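PDB 3KNY: hypothetical protein BT_3535 from Bacteroides thetaiotaomicron VPI-5482, which is of unknown function but folds into two domains and, in its full natural form, is probably a membrane-anchored lipoprotein. Local coordinates for residues S51-N56 against K184-I189. Numbering follows the deposited sequence.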
# COMPACT_ATOMS: atom_id res chain seq x y z
N SER A 51 7.49 -11.82 0.51
CA SER A 51 6.84 -13.02 1.03
C SER A 51 5.69 -12.65 1.96
O SER A 51 4.95 -13.53 2.39
CB SER A 51 7.83 -13.86 1.80
OG SER A 51 8.11 -13.29 3.06
N ARG A 52 5.58 -11.37 2.32
CA ARG A 52 4.52 -10.90 3.24
C ARG A 52 3.74 -9.70 2.75
O ARG A 52 2.65 -9.45 3.25
CB ARG A 52 5.12 -10.51 4.59
CG ARG A 52 5.82 -11.63 5.30
CD ARG A 52 4.83 -12.60 5.87
NE ARG A 52 5.55 -13.60 6.64
CZ ARG A 52 6.16 -14.65 6.11
NH1 ARG A 52 6.10 -14.87 4.80
NH2 ARG A 52 6.82 -15.49 6.90
N TYR A 53 4.31 -8.95 1.80
CA TYR A 53 3.71 -7.71 1.32
C TYR A 53 3.62 -7.74 -0.19
O TYR A 53 4.51 -8.30 -0.86
CB TYR A 53 4.56 -6.50 1.71
CG TYR A 53 4.70 -6.25 3.18
CD1 TYR A 53 5.70 -6.88 3.93
CD2 TYR A 53 3.84 -5.35 3.83
CE1 TYR A 53 5.83 -6.63 5.30
CE2 TYR A 53 3.96 -5.10 5.20
CZ TYR A 53 4.95 -5.73 5.93
OH TYR A 53 5.04 -5.46 7.27
N GLU A 54 2.57 -7.15 -0.73
CA GLU A 54 2.46 -6.99 -2.16
C GLU A 54 2.88 -5.57 -2.40
O GLU A 54 2.19 -4.65 -1.98
CB GLU A 54 1.06 -7.32 -2.63
CG GLU A 54 0.82 -8.83 -2.57
CD GLU A 54 -0.63 -9.24 -2.79
OE1 GLU A 54 -1.54 -8.51 -2.31
OE2 GLU A 54 -0.82 -10.31 -3.43
N ILE A 55 4.03 -5.42 -3.06
CA ILE A 55 4.81 -4.18 -3.06
C ILE A 55 4.70 -3.38 -4.36
O ILE A 55 4.76 -3.92 -5.46
CB ILE A 55 6.30 -4.51 -2.77
CG1 ILE A 55 6.43 -5.33 -1.48
CG2 ILE A 55 7.13 -3.25 -2.67
CD1 ILE A 55 7.86 -5.83 -1.13
N ASN A 56 4.53 -2.08 -4.23
CA ASN A 56 4.58 -1.17 -5.36
C ASN A 56 5.99 -0.59 -5.40
O ASN A 56 6.39 0.10 -4.46
CB ASN A 56 3.54 -0.06 -5.24
CG ASN A 56 3.65 0.94 -6.36
OD1 ASN A 56 4.73 1.17 -6.88
ND2 ASN A 56 2.54 1.55 -6.74
N LYS A 184 4.84 1.69 15.48
CA LYS A 184 6.20 2.11 15.89
C LYS A 184 7.23 0.98 15.82
O LYS A 184 8.42 1.26 15.71
CB LYS A 184 6.17 2.76 17.28
CG LYS A 184 5.41 4.09 17.29
CD LYS A 184 5.24 4.64 18.72
CE LYS A 184 4.91 6.14 18.72
NZ LYS A 184 4.70 6.69 20.10
N ASP A 185 6.78 -0.27 15.84
CA ASP A 185 7.72 -1.39 15.66
C ASP A 185 8.17 -1.53 14.19
O ASP A 185 9.36 -1.52 13.90
CB ASP A 185 7.08 -2.72 16.07
CG ASP A 185 6.61 -2.72 17.47
OD1 ASP A 185 7.32 -2.16 18.32
OD2 ASP A 185 5.52 -3.29 17.70
N LYS A 186 7.19 -1.67 13.29
CA LYS A 186 7.44 -1.85 11.87
C LYS A 186 7.86 -0.54 11.22
O LYS A 186 8.43 -0.56 10.13
CB LYS A 186 6.18 -2.35 11.17
CG LYS A 186 5.57 -3.61 11.78
CD LYS A 186 4.49 -4.12 10.89
CE LYS A 186 3.64 -5.19 11.52
NZ LYS A 186 2.33 -5.18 10.84
N LYS A 187 7.57 0.58 11.87
CA LYS A 187 7.88 1.92 11.36
C LYS A 187 7.16 2.18 10.03
O LYS A 187 7.73 2.74 9.11
CB LYS A 187 9.39 2.12 11.25
CG LYS A 187 10.13 1.88 12.60
CD LYS A 187 11.68 1.85 12.46
CE LYS A 187 12.33 1.12 13.65
NZ LYS A 187 11.57 1.35 14.93
N LEU A 188 5.90 1.74 9.96
CA LEU A 188 5.03 1.92 8.79
C LEU A 188 3.75 2.68 9.17
O LEU A 188 3.32 2.64 10.32
CB LEU A 188 4.61 0.56 8.23
CG LEU A 188 5.69 -0.37 7.70
CD1 LEU A 188 5.05 -1.71 7.31
CD2 LEU A 188 6.39 0.27 6.52
N ILE A 189 3.15 3.34 8.19
CA ILE A 189 1.79 3.87 8.32
C ILE A 189 0.87 2.79 7.78
O ILE A 189 1.16 2.27 6.74
CB ILE A 189 1.61 5.16 7.52
CG1 ILE A 189 2.52 6.27 8.08
CG2 ILE A 189 0.18 5.65 7.57
CD1 ILE A 189 2.60 7.53 7.20
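Lys186 passes the phenol end of Tyr53 on its way to a salt bridge between its NZ and Glu92, the residue just before strand 93-97. Its CG stands anti to the carbonyl carbon (chi1 -54°) and the chain beyond is extended, which carries the ammonium out to the acid and lets the chain cross the phenol end obliquely; CD is the methylene that touches, 3.9 Å from Tyr53 OH. Leu188 meets the same end of the ring, its side chain and the tyrosine's reaching toward each other from opposite directions. Its CD1 branch does the touching, 3.8 Å from Tyr53 OH and 4.1 Å from Tyr53 CE2, in an oblique approach to the ring.

The contact is thin, burying 85 Å² over both sides, because the backbones stay far apart: the CA atoms of Tyr53 and Leu188 are separated by 12.3 Å, and the outstretched tyrosine spans much of that gap. Tyr53 and Leu188 are buried, sharing Ile79 of helix 66-84 and Leu95 of strand 93-97 as neighbours, while Phe215 of strand 204-217 packs against both Lys186 and Leu188.

Next to the tyrosine, Arg52 folds back on its own loop, NH1 donating to Ser51 O at 3.0 Å. That oxygen lies in the guanidinium plane, whereas the donor sits well above the carbonyl plane. On the other segment, Asp183 OD1 accepts a hydrogen bond from the backbone N of Lys186, tying down the turn from which the lysine rises. Two residues, Lys187 and Leu188, stand opposite the single Asp183, a G1 beta bulge at the end of the antiparallel hairpin of strands 177-183 and 188-201. What results is a helix-on-sheet core, in which strand 53-55, paired in parallel with strand 93-97, sends one aromatic side chain against helix 66-84 to meet the bulged end of a beta hairpin.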